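Local coordinates for protein acyl-CoA thioester hydrolase HI0827 (Haemophilus influenzae Rd KW20, PDB 3BJK) that hydrolyses a broad range of acyl-coenzyme A thioesters, probably including long-chain fatty acyl-CoAs, as a hexameric trimer of hotdog-fold dimers, at residues Q11-V15 with C80-C84; K51-H55 with N137-L141; V87-I92 with S130-R135; V96-V100 with R111-D116. The protein carries 1 engineered substitution. All blocks are in the same frame, centred on the assembly; numbering follows the deposited sequence.

Contact 1: residues Q11-V15 with C80-C84; sequences QSKGV and CYGQC. With EDO (1,2-ethanediol), chain T.
Val15 and Gly82 form an antiparallel hydrogen-bonded pair, at which the incoming segment 11-15 meets strand 77-87 while the two touching parts run 77° apart. The pair is closed from both sides: Val15 N donates to Gly82 O at 2.8 Å, and Gly82 N returns a bond to Val15 O at 2.9 Å. One residue earlier, Gly14, which has no side chain to stand between the backbones, brings its CA to 2.9 Å from Gly82 O. Tyr81 carries the side-chain contact. Ser12 lays its CB over one face of this ring, 3.9 Å from the centroid and displaced toward the rim, in a CH-pi contact, while Lys13 O approaches the root of the ring at Tyr81 CB (3.4 Å). Lys13 and Gln83 lie side by side, pointing the same way. Gln83 is fully extended, with CG anti to the backbone N (chi1 -180°), and its OE1 rests against the aliphatic Lys13 CB at 3.8 Å. Next door, Cys84 N donates a hydrogen bond to O1 of an ethanediol, probably from the crystallisation liquor. Trp99 meets Tyr81 nearly at right angles. The arrangement marks the start of strand 15-21, an outer strand, within this chain, of the antiparallel hotdog sheet.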
loop_
_atom_site.group_PDB
_atom_site.type_symbol
_atom_site.label_atom_id
_atom_site.label_comp_id
_atom_site.label_asym_id
_atom_site.label_seq_id
_atom_site.Cartn_x
_atom_site.Cartn_y
_atom_site.Cartn_z
ATOM N N GLN C 11 29.559 14.778 7.404
ATOM C CA GLN C 11 28.689 15.374 6.401
ATOM C C GLN C 11 28.420 14.317 5.332
ATOM O O GLN C 11 29.184 13.351 5.203
ATOM C CB GLN C 11 29.377 16.611 5.814
ATOM C CG GLN C 11 30.085 17.435 6.903
ATOM C CD GLN C 11 30.351 18.880 6.533
ATOM O OE1 GLN C 11 30.810 19.667 7.369
ATOM N NE2 GLN C 11 30.072 19.240 5.280
ATOM N N SER C 12 27.318 14.474 4.597
ATOM C CA SER C 12 26.983 13.566 3.481
ATOM C C SER C 12 27.971 13.642 2.320
ATOM O O SER C 12 28.552 14.690 2.026
ATOM C CB SER C 12 25.547 13.812 2.956
ATOM O OG SER C 12 24.921 14.920 3.582
ATOM N N LYS C 13 28.161 12.509 1.664
ATOM C CA LYS C 13 28.877 12.475 0.388
ATOM C C LYS C 13 27.904 12.042 -0.706
ATOM O O LYS C 13 27.097 11.108 -0.514
ATOM C CB LYS C 13 30.029 11.480 0.422
ATOM C CG LYS C 13 31.166 11.847 1.322
ATOM C CD LYS C 13 32.406 11.006 0.978
ATOM C CE LYS C 13 33.501 11.150 2.041
ATOM N NZ LYS C 13 34.847 10.726 1.502
ATOM N N GLY C 14 28.007 12.705 -1.851
ATOM C CA GLY C 14 27.236 12.320 -3.009
ATOM C C GLY C 14 26.246 13.380 -3.444
ATOM O O GLY C 14 26.147 14.449 -2.854
ATOM N N VAL C 15 25.493 13.061 -4.485
ATOM C CA VAL C 15 24.433 13.928 -4.934
ATOM C C VAL C 15 23.129 13.468 -4.303
ATOM O O VAL C 15 22.982 12.315 -3.942
ATOM C CB VAL C 15 24.360 13.979 -6.478
ATOM C CG1 VAL C 15 25.648 14.508 -7.002
ATOM C CG2 VAL C 15 24.088 12.633 -7.086
ATOM N N CYS C 80 18.509 10.344 0.478
ATOM C CA CYS C 80 19.462 9.333 -0.035
ATOM C C CYS C 80 20.452 10.044 -0.941
ATOM O O CYS C 80 20.041 10.778 -1.817
ATOM C CB CYS C 80 18.769 8.222 -0.807
ATOM S SG CYS C 80 17.724 7.136 0.210
ATOM N N TYR C 81 21.737 9.893 -0.642
ATOM C CA TYR C 81 22.812 10.473 -1.434
ATOM C C TYR C 81 23.619 9.380 -2.097
ATOM O O TYR C 81 23.841 8.294 -1.523
ATOM C CB TYR C 81 23.733 11.319 -0.584
ATOM C CG TYR C 81 23.115 12.534 0.004
ATOM C CD1 TYR C 81 22.452 12.468 1.234
ATOM C CD2 TYR C 81 23.190 13.771 -0.651
ATOM C CE1 TYR C 81 21.887 13.571 1.783
ATOM C CE2 TYR C 81 22.607 14.880 -0.107
ATOM C CZ TYR C 81 21.957 14.778 1.122
ATOM O OH TYR C 81 21.425 15.913 1.712
ATOM N N GLY C 82 24.043 9.667 -3.318
ATOM C CA GLY C 82 24.730 8.699 -4.140
ATOM C C GLY C 82 26.070 9.223 -4.603
ATOM O O GLY C 82 26.199 10.396 -4.939
ATOM N N GLN C 83 27.061 8.345 -4.592
ATOM C CA GLN C 83 28.358 8.586 -5.151
ATOM C C GLN C 83 28.709 7.405 -6.080
ATOM O O GLN C 83 28.879 6.276 -5.624
ATOM C CB GLN C 83 29.378 8.728 -4.022
ATOM C CG GLN C 83 30.752 8.981 -4.495
ATOM C CD GLN C 83 31.728 9.078 -3.352
ATOM O OE1 GLN C 83 31.343 9.011 -2.170
ATOM N NE2 GLN C 83 33.012 9.209 -3.689
ATOM N N CYS C 84 28.853 7.695 -7.382
ATOM C CA CYS C 84 29.257 6.667 -8.315
ATOM C C CYS C 84 30.758 6.396 -8.102
ATOM O O CYS C 84 31.565 7.317 -8.148
ATOM C CB CYS C 84 28.921 7.067 -9.747
ATOM S SG CYS C 84 29.584 5.937 -10.958
HETATM C C1 EDO T . 27.990 11.540 -8.413
HETATM O O1 EDO T . 28.895 10.456 -8.155
HETATM C C2 EDO T . 27.416 11.432 -9.834
HETATM O O2 EDO T . 28.165 12.118 -10.868
#

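Contact 2: residues K51-H55 with N137-L141; sequences KEIAH and NNQEL. With EDO (1,2-ethanediol), chain S.
Ile53 and Leu141 are the closest backbone neighbours, their CA atoms 4.8 Å apart, where the C-terminal end of helix 35-54 meets the start of helix 139-148. Past the first helix His55 takes a positive phi, and just before the second Asn138 occupies the N-cap. The Asn138 amide joins the two ends: ND2 donates to Ile53 O at 2.8 Å in a nearly straight bond (171°) close to the amide plane, and also donates to Pro134 O. Its OD1 accepts Leu141 N as a cap, although the place of that oxygen is less sure. His55 ND1 turns back on its own helix to Glu52 O at 3.0 Å, in the ring plane, and Asn138 CG lies over one face of the His55 ring, toward its rim, with the amide and ring planes 35° apart. Ile53 CG2 meets Leu141 CD1 at 4.0 Å, the two side chains crossing at about a right angle. Glu140, bent at chi2 (-94°), brings OE1 to 4.1 Å from Glu52 OE1. Lys101 of the second subunit bridges both carboxylates, which should ease their like charges; Arg19 of that subunit and an ethanediol also bind Glu52. On strand 77-87, Cys84 packs against Ile53 and Val87 against Leu141.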
loop_
_atom_site.group_PDB
_atom_site.type_symbol
_atom_site.label_atom_id
_atom_site.label_comp_id
_atom_site.label_asym_id
_atom_site.label_seq_id
_atom_site.Cartn_x
_atom_site.Cartn_y
_atom_site.Cartn_z
ATOM N N LYS C 51 20.410 5.264 -13.963
ATOM C CA LYS C 51 19.752 5.521 -15.226
ATOM C C LYS C 51 20.254 6.820 -15.859
ATOM O O LYS C 51 20.312 6.927 -17.063
ATOM C CB LYS C 51 18.229 5.601 -15.047
ATOM C CG LYS C 51 17.628 4.303 -14.623
ATOM C CD LYS C 51 16.251 4.483 -14.208
ATOM C CE LYS C 51 15.707 3.336 -13.417
ATOM N NZ LYS C 51 14.596 3.891 -12.620
ATOM N N GLU C 52 20.551 7.821 -15.015
ATOM C CA GLU C 52 21.054 9.093 -15.500
ATOM C C GLU C 52 22.388 8.870 -16.293
ATOM O O GLU C 52 22.547 9.312 -17.420
ATOM C CB GLU C 52 21.215 10.091 -14.350
ATOM C CG GLU C 52 19.911 10.790 -13.936
ATOM C CD GLU C 52 20.024 11.543 -12.604
ATOM O OE1 GLU C 52 20.919 11.228 -11.765
ATOM O OE2 GLU C 52 19.192 12.443 -12.398
ATOM N N ILE C 53 23.287 8.124 -15.686
ATOM C CA ILE C 53 24.605 7.812 -16.218
ATOM C C ILE C 53 24.502 6.894 -17.442
ATOM O O ILE C 53 25.192 7.103 -18.431
ATOM C CB ILE C 53 25.490 7.163 -15.089
ATOM C CG1 ILE C 53 25.788 8.216 -14.013
ATOM C CG2 ILE C 53 26.809 6.491 -15.639
ATOM C CD1 ILE C 53 26.494 7.650 -12.853
ATOM N N ALA C 54 23.638 5.894 -17.346
ATOM C CA ALA C 54 23.461 4.888 -18.395
ATOM C C ALA C 54 22.665 5.395 -19.582
ATOM O O ALA C 54 22.666 4.744 -20.636
ATOM C CB ALA C 54 22.763 3.632 -17.800
ATOM N N HIS C 55 21.990 6.538 -19.417
ATOM C CA HIS C 55 21.129 7.133 -20.448
ATOM C C HIS C 55 19.986 6.178 -20.798
ATOM O O HIS C 55 19.639 6.008 -21.950
ATOM C CB HIS C 55 21.939 7.545 -21.688
ATOM C CG HIS C 55 22.551 8.912 -21.581
ATOM N ND1 HIS C 55 22.776 9.537 -20.367
ATOM C CD2 HIS C 55 23.005 9.764 -22.531
ATOM C CE1 HIS C 55 23.308 10.730 -20.581
ATOM N NE2 HIS C 55 23.466 10.888 -21.883
ATOM N N ASN C 137 28.834 12.131 -25.989
ATOM C CA ASN C 137 27.808 13.117 -25.625
ATOM C C ASN C 137 27.048 12.758 -24.365
ATOM O O ASN C 137 25.839 13.008 -24.286
ATOM C CB ASN C 137 26.779 13.342 -26.761
ATOM C CG ASN C 137 27.399 13.389 -28.145
ATOM O OD1 ASN C 137 28.580 13.707 -28.325
ATOM N ND2 ASN C 137 26.588 13.062 -29.142
ATOM N N ASN C 138 27.748 12.165 -23.393
ATOM C CA ASN C 138 27.146 11.742 -22.140
ATOM C C ASN C 138 27.653 12.583 -20.956
ATOM O O ASN C 138 28.599 12.211 -20.274
ATOM C CB ASN C 138 27.372 10.225 -21.915
ATOM C CG ASN C 138 26.529 9.660 -20.756
ATOM O OD1 ASN C 138 26.060 10.409 -19.898
ATOM N ND2 ASN C 138 26.379 8.322 -20.708
ATOM N N GLN C 139 27.000 13.717 -20.717
ATOM C CA GLN C 139 27.378 14.620 -19.632
ATOM C C GLN C 139 27.251 14.008 -18.233
ATOM O O GLN C 139 28.045 14.298 -17.336
ATOM C CB GLN C 139 26.500 15.847 -19.671
ATOM C CG GLN C 139 26.750 16.728 -20.854
ATOM C CD GLN C 139 26.025 18.043 -20.715
ATOM O OE1 GLN C 139 25.018 18.150 -19.988
ATOM N NE2 GLN C 139 26.534 19.051 -21.378
ATOM N N GLU C 140 26.228 13.191 -18.039
ATOM C CA GLU C 140 26.022 12.583 -16.747
ATOM C C GLU C 140 27.184 11.628 -16.438
ATOM O O GLU C 140 27.686 11.615 -15.314
ATOM C CB GLU C 140 24.654 11.903 -16.697
ATOM C CG GLU C 140 23.465 12.924 -16.808
ATOM C CD GLU C 140 22.886 13.411 -15.441
ATOM O OE1 GLU C 140 23.454 13.072 -14.359
ATOM O OE2 GLU C 140 21.829 14.110 -15.456
ATOM N N LEU C 141 27.617 10.861 -17.439
ATOM C CA LEU C 141 28.792 9.969 -17.306
ATOM C C LEU C 141 30.063 10.778 -17.086
ATOM O O LEU C 141 30.849 10.471 -16.197
ATOM C CB LEU C 141 28.953 9.093 -18.552
ATOM C CG LEU C 141 30.189 8.184 -18.689
ATOM C CD1 LEU C 141 30.259 7.172 -17.529
ATOM C CD2 LEU C 141 30.202 7.461 -20.053
HETATM C C1 EDO S . 20.700 14.168 -9.270
HETATM O O1 EDO S . 20.810 14.153 -10.713
HETATM C C2 EDO S . 21.121 12.824 -8.666
HETATM O O2 EDO S . 20.274 11.728 -9.014
#

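Contact 3: residues V87-I92 with S130-R135; sequences VGRSSI and SRTIPR
Ile133 N donates to Arg89 O at 2.9 Å, nearly straight (166°), and Thr132 CA adds a longer, weaker CA-H...O contact of 3.6 Å to the same oxygen. That carbonyl belongs to the tight turn linking strands 77-87 and 91-101, which is itself closed by Gly88 N bonding to Ser91 O at 2.7 Å. Ile133 points toward the turn. With CG1 anti to the carbonyl carbon (chi1 -66°), its CD1 touches Val87 CG1 and Ile92 CG1, each at 3.8 Å, and Ser90 O at 3.6 Å. Topologically, the contact fastens a beta-hairpin turn of the hotdog sheet to the connection that leads from strand 111-123 to helix 139-148. At one end, Ser90 OG and Ser130 OG share a water, 2.8 Å from the former and 2.7 Å from the latter, while Ser90 CB rests against Arg131 O. At the other end Arg135, bent at chi2, slides past Val87 in the opposite direction and brings NH2 to 3.4 Å from Val87 CG1. Arg131 turns from the hairpin: its NE donates to Val124 O, NH1 to Ala54 O at the end of helix 35-54 and NH2 to Arg57 O.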
loop_
_atom_site.group_PDB
_atom_site.type_symbol
_atom_site.label_atom_id
_atom_site.label_comp_id
_atom_site.label_asym_id
_atom_site.label_seq_id
_atom_site.Cartn_x
_atom_site.Cartn_y
_atom_site.Cartn_z
ATOM N N VAL C 87 32.352 2.823 -13.224
ATOM C CA VAL C 87 31.478 2.627 -14.373
ATOM C C VAL C 87 32.185 1.650 -15.320
ATOM O O VAL C 87 33.299 1.896 -15.705
ATOM C CB VAL C 87 31.219 3.947 -15.149
ATOM C CG1 VAL C 87 30.235 3.697 -16.331
ATOM C CG2 VAL C 87 30.704 5.032 -14.215
ATOM N N GLY C 88 31.524 0.560 -15.687
ATOM C CA GLY C 88 32.107 -0.420 -16.582
ATOM C C GLY C 88 31.608 -0.150 -17.976
ATOM O O GLY C 88 31.080 0.920 -18.283
ATOM N N ARG C 89 31.768 -1.136 -18.838
ATOM C CA ARG C 89 31.115 -1.087 -20.139
ATOM C C ARG C 89 29.572 -0.989 -20.007
ATOM O O ARG C 89 28.895 -0.259 -20.741
ATOM C CB ARG C 89 31.550 -2.348 -20.870
ATOM C CG ARG C 89 31.143 -2.506 -22.296
ATOM C CD ARG C 89 31.788 -3.818 -22.754
ATOM N NE ARG C 89 31.233 -4.367 -23.990
ATOM C CZ ARG C 89 31.414 -5.634 -24.394
ATOM N NH1 ARG C 89 32.139 -6.510 -23.656
ATOM N NH2 ARG C 89 30.878 -6.028 -25.554
ATOM N N SER C 90 29.026 -1.723 -19.049
ATOM C CA SER C 90 27.597 -1.762 -18.815
ATOM C C SER C 90 27.246 -1.566 -17.333
ATOM O O SER C 90 26.119 -1.176 -16.991
ATOM C CB SER C 90 27.038 -3.097 -19.331
ATOM O OG SER C 90 27.641 -4.220 -18.659
ATOM N N SER C 91 28.206 -1.801 -16.440
ATOM C CA SER C 91 27.886 -1.751 -14.977
ATOM C C SER C 91 28.146 -0.356 -14.354
ATOM O O SER C 91 28.993 0.429 -14.824
ATOM C CB SER C 91 28.685 -2.797 -14.215
ATOM O OG SER C 91 30.058 -2.530 -14.365
ATOM N N ILE C 92 27.410 -0.048 -13.295
ATOM C CA ILE C 92 27.570 1.180 -12.571
ATOM C C ILE C 92 27.515 0.841 -11.085
ATOM O O ILE C 92 26.534 0.274 -10.618
ATOM C CB ILE C 92 26.408 2.139 -12.890
ATOM C CG1 ILE C 92 26.368 2.399 -14.383
ATOM C CG2 ILE C 92 26.567 3.450 -12.172
ATOM C CD1 ILE C 92 25.079 2.759 -14.877
ATOM N N SER C 130 21.871 -7.009 -21.393
ATOM C CA SER C 130 22.986 -6.086 -21.252
ATOM C C SER C 130 23.156 -5.144 -22.454
ATOM O O SER C 130 23.003 -5.540 -23.616
ATOM C CB SER C 130 24.277 -6.888 -21.020
ATOM O OG SER C 130 25.288 -6.048 -20.572
ATOM N N ARG C 131 23.450 -3.877 -22.149
ATOM C CA ARG C 131 23.760 -2.898 -23.181
ATOM C C ARG C 131 24.862 -1.955 -22.766
ATOM O O ARG C 131 25.065 -1.703 -21.589
ATOM C CB ARG C 131 22.510 -2.119 -23.613
ATOM C CG ARG C 131 21.932 -1.252 -22.552
ATOM C CD ARG C 131 20.920 -0.188 -23.085
ATOM N NE ARG C 131 20.510 0.604 -21.917
ATOM C CZ ARG C 131 20.960 1.826 -21.589
ATOM N NH1 ARG C 131 21.819 2.497 -22.336
ATOM N NH2 ARG C 131 20.543 2.384 -20.472
ATOM N N THR C 132 25.548 -1.419 -23.766
ATOM C CA THR C 132 26.740 -0.611 -23.557
ATOM C C THR C 132 26.356 0.807 -23.199
ATOM O O THR C 132 25.597 1.431 -23.903
ATOM C CB THR C 132 27.590 -0.581 -24.814
ATOM O OG1 THR C 132 28.029 -1.921 -25.107
ATOM C CG2 THR C 132 28.806 0.334 -24.635
ATOM N N ILE C 133 26.888 1.309 -22.092
ATOM C CA ILE C 133 26.644 2.690 -21.704
ATOM C C ILE C 133 27.222 3.628 -22.767
ATOM O O ILE C 133 28.388 3.487 -23.121
ATOM C CB ILE C 133 27.274 2.976 -20.344
ATOM C CG1 ILE C 133 26.555 2.134 -19.262
ATOM C CG2 ILE C 133 27.167 4.452 -20.003
ATOM C CD1 ILE C 133 27.254 2.099 -18.020
ATOM N N PRO C 134 26.404 4.578 -23.284
ATOM C CA PRO C 134 26.915 5.496 -24.298
ATOM C C PRO C 134 27.975 6.410 -23.714
ATOM O O PRO C 134 27.750 7.036 -22.686
ATOM C CB PRO C 134 25.675 6.300 -24.747
ATOM C CG PRO C 134 24.724 6.198 -23.671
ATOM C CD PRO C 134 24.996 4.870 -22.960
ATOM N N ARG C 135 29.119 6.479 -24.383
ATOM C CA ARG C 135 30.277 7.218 -23.890
ATOM C C ARG C 135 30.382 8.595 -24.536
ATOM O O ARG C 135 30.922 9.516 -23.942
ATOM C CB ARG C 135 31.545 6.425 -24.181
ATOM C CG ARG C 135 31.589 5.085 -23.513
ATOM C CD ARG C 135 32.288 5.196 -22.193
ATOM N NE ARG C 135 31.832 4.203 -21.242
ATOM C CZ ARG C 135 32.359 4.045 -20.034
ATOM N NH1 ARG C 135 33.346 4.829 -19.600
ATOM N NH2 ARG C 135 31.866 3.110 -19.237
HETATM O O HOH W 1 27.101 -6.994 -18.802
#

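Contact 4: residues V96-V100 with R111-D116; sequences VEVWV and RYCVTD
A classic beta bulge interrupts the hairpin of strands 91-101 and 111-123: Val98 faces both Val114 and Thr115, and the register shifts by one residue. Val98 O takes Val114 N at 2.7 Å and, weakly, Thr115 N at 3.4 Å, while Val98 N donates to Thr115 O. Regular pairing resumes with Trp99 and Cys113, and Val100 and Tyr112 then exchange two backbone bonds. Trp99 carries the face that it shares with Glu97, Cys113 and Asp116. Its CG stands anti to the carbonyl carbon (chi1 -75°), leaning the indole across to strand 111-123, where Cys113 covers one ring face: CB sits 3.9 Å from the centroid of the six-membered ring, and SG 4.3 Å from that of the five-membered ring, a sulfur-aromatic contact. NE1 donates to Glu97 OE1 at 2.8 Å, which should restrain the indole's rotation; the acceptor lies in the ring plane, but the N-H arrives from above the carboxylate plane. Glu97 OE2 pairs with Arg10 and is joined through a water to Asp116 OD2, while Asp116 OD1 takes Asn67 ND2. Val98 CG1 meets Val114 CG2 at 3.6 Å, and on the face opposite Trp99 Val98 lies alongside Thr115. That face packs on helix 35-54, with Met42 against Val98 and Ile38 and Met42 against Thr115, whereas strand 77-87 flanks strand 91-101, with Val78 against Val98 and Val100.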
loop_
_atom_site.group_PDB
_atom_site.type_symbol
_atom_site.label_atom_id
_atom_site.label_comp_id
_atom_site.label_asym_id
_atom_site.label_seq_id
_atom_site.Cartn_x
_atom_site.Cartn_y
_atom_site.Cartn_z
ATOM N N VAL C 96 25.407 4.469 -1.689
ATOM C CA VAL C 96 24.254 5.239 -1.199
ATOM C C VAL C 96 24.361 5.406 0.314
ATOM O O VAL C 96 24.680 4.435 1.015
ATOM C CB VAL C 96 22.938 4.506 -1.571
ATOM C CG1 VAL C 96 21.695 5.224 -1.023
ATOM C CG2 VAL C 96 22.845 4.339 -3.077
ATOM N N GLU C 97 24.237 6.646 0.802
ATOM C CA GLU C 97 24.061 6.930 2.217
ATOM C C GLU C 97 22.671 7.521 2.445
ATOM O O GLU C 97 22.195 8.400 1.665
ATOM C CB GLU C 97 25.031 7.944 2.707
ATOM C CG GLU C 97 26.505 7.594 2.520
ATOM C CD GLU C 97 27.430 8.593 3.217
ATOM O OE1 GLU C 97 27.066 9.795 3.373
ATOM O OE2 GLU C 97 28.549 8.178 3.606
ATOM N N VAL C 98 22.019 6.986 3.475
ATOM C CA VAL C 98 20.741 7.496 4.009
ATOM C C VAL C 98 20.941 8.332 5.225
ATOM O O VAL C 98 21.598 7.922 6.179
ATOM C CB VAL C 98 19.731 6.388 4.312
ATOM C CG1 VAL C 98 18.397 7.005 4.659
ATOM C CG2 VAL C 98 19.575 5.456 3.122
ATOM N N TRP C 99 20.418 9.554 5.130
ATOM C CA TRP C 99 20.550 10.552 6.137
ATOM C C TRP C 99 19.135 11.000 6.529
ATOM O O TRP C 99 18.232 11.070 5.693
ATOM C CB TRP C 99 21.344 11.750 5.587
ATOM C CG TRP C 99 22.842 11.535 5.457
ATOM C CD1 TRP C 99 23.511 10.830 4.474
ATOM C CD2 TRP C 99 23.829 12.061 6.310
ATOM N NE1 TRP C 99 24.841 10.887 4.694
ATOM C CE2 TRP C 99 25.082 11.630 5.815
ATOM C CE3 TRP C 99 23.790 12.858 7.469
ATOM C CZ2 TRP C 99 26.271 11.956 6.438
ATOM C CZ3 TRP C 99 24.985 13.183 8.090
ATOM C CH2 TRP C 99 26.214 12.739 7.562
ATOM N N VAL C 100 18.993 11.300 7.799
ATOM C CA VAL C 100 17.771 11.838 8.394
ATOM C C VAL C 100 18.000 13.282 8.867
ATOM O O VAL C 100 19.103 13.666 9.289
ATOM C CB VAL C 100 17.325 10.939 9.600
ATOM C CG1 VAL C 100 16.526 11.666 10.603
ATOM C CG2 VAL C 100 16.610 9.658 9.102
ATOM N N ARG C 111 20.957 16.273 12.104
ATOM C CA ARG C 111 21.080 15.393 10.939
ATOM C C ARG C 111 22.169 14.349 11.161
ATOM O O ARG C 111 23.217 14.658 11.742
ATOM C CB ARG C 111 21.414 16.142 9.635
ATOM C CG ARG C 111 20.687 17.460 9.436
ATOM C CD ARG C 111 21.108 18.191 8.144
ATOM N NE ARG C 111 20.938 19.645 8.312
ATOM C CZ ARG C 111 20.201 20.456 7.542
ATOM N NH1 ARG C 111 19.527 20.012 6.472
ATOM N NH2 ARG C 111 20.137 21.740 7.845
ATOM N N TYR C 112 21.920 13.124 10.706
ATOM C CA TYR C 112 22.929 12.076 10.757
ATOM C C TYR C 112 22.650 10.906 9.825
ATOM O O TYR C 112 21.530 10.738 9.341
ATOM C CB TYR C 112 23.104 11.575 12.189
ATOM C CG TYR C 112 21.815 11.174 12.815
ATOM C CD1 TYR C 112 21.273 9.912 12.623
ATOM C CD2 TYR C 112 21.117 12.072 13.585
ATOM C CE1 TYR C 112 20.078 9.561 13.217
ATOM C CE2 TYR C 112 19.923 11.752 14.163
ATOM C CZ TYR C 112 19.401 10.498 14.002
ATOM O OH TYR C 112 18.185 10.222 14.629
ATOM N N CYS C 113 23.723 10.149 9.564
ATOM C CA CYS C 113 23.705 9.036 8.612
ATOM C C CYS C 113 23.127 7.827 9.343
ATOM O O CYS C 113 23.589 7.482 10.420
ATOM C CB CYS C 113 25.126 8.720 8.119
ATOM S SG CYS C 113 25.040 7.494 6.884
ATOM N N VAL C 114 22.065 7.269 8.807
ATOM C CA VAL C 114 21.398 6.117 9.404
ATOM C C VAL C 114 21.716 4.792 8.721
ATOM O O VAL C 114 21.663 3.770 9.372
ATOM C CB VAL C 114 19.831 6.325 9.485
ATOM C CG1 VAL C 114 19.545 7.432 10.431
ATOM C CG2 VAL C 114 19.200 6.605 8.132
ATOM N N THR C 115 22.038 4.821 7.426
ATOM C CA THR C 115 22.177 3.601 6.601
ATOM C C THR C 115 23.121 3.868 5.419
ATOM O O THR C 115 23.242 5.037 4.905
ATOM C CB THR C 115 20.779 3.106 5.992
ATOM O OG1 THR C 115 19.703 3.316 6.912
ATOM C CG2 THR C 115 20.822 1.641 5.638
ATOM N N ASP C 116 23.864 2.819 5.026
ATOM C CA ASP C 116 24.637 2.886 3.792
ATOM C C ASP C 116 24.559 1.572 3.027
ATOM O O ASP C 116 24.077 0.575 3.537
ATOM C CB ASP C 116 26.065 3.342 4.006
ATOM C CG ASP C 116 26.935 2.361 4.812
ATOM O OD1 ASP C 116 26.860 1.109 4.700
ATOM O OD2 ASP C 116 27.746 2.893 5.564
HETATM O O HOH W 2 28.921 5.273 5.112
#

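How the contacts relate
The four contacts fall into two groups. Contacts 1 and 4 have centres about 9 Å apart and share one sheet: Tyr81 N lies 2.8 Å from Glu97 O, a probable hydrogen bond, and Trp99 CZ2 packs against Ser12 N at 3.3 Å. Contacts 2 and 3, centres about 10 Å apart, meet where Ile133 CG2 packs 3.7 Å from Ile53 O. Strand 91-101 serves both groups, although the centres of contacts 3 and 4 are about 28 Å apart, on opposite sides of the chain's centre. Cys84 of contact 1 links the groups, packing its CB 4.0 Å from Ile53 CD1 of contact 2. Contacts 1 and 2 each hold an ethanediol, probably from the crystallisation liquor.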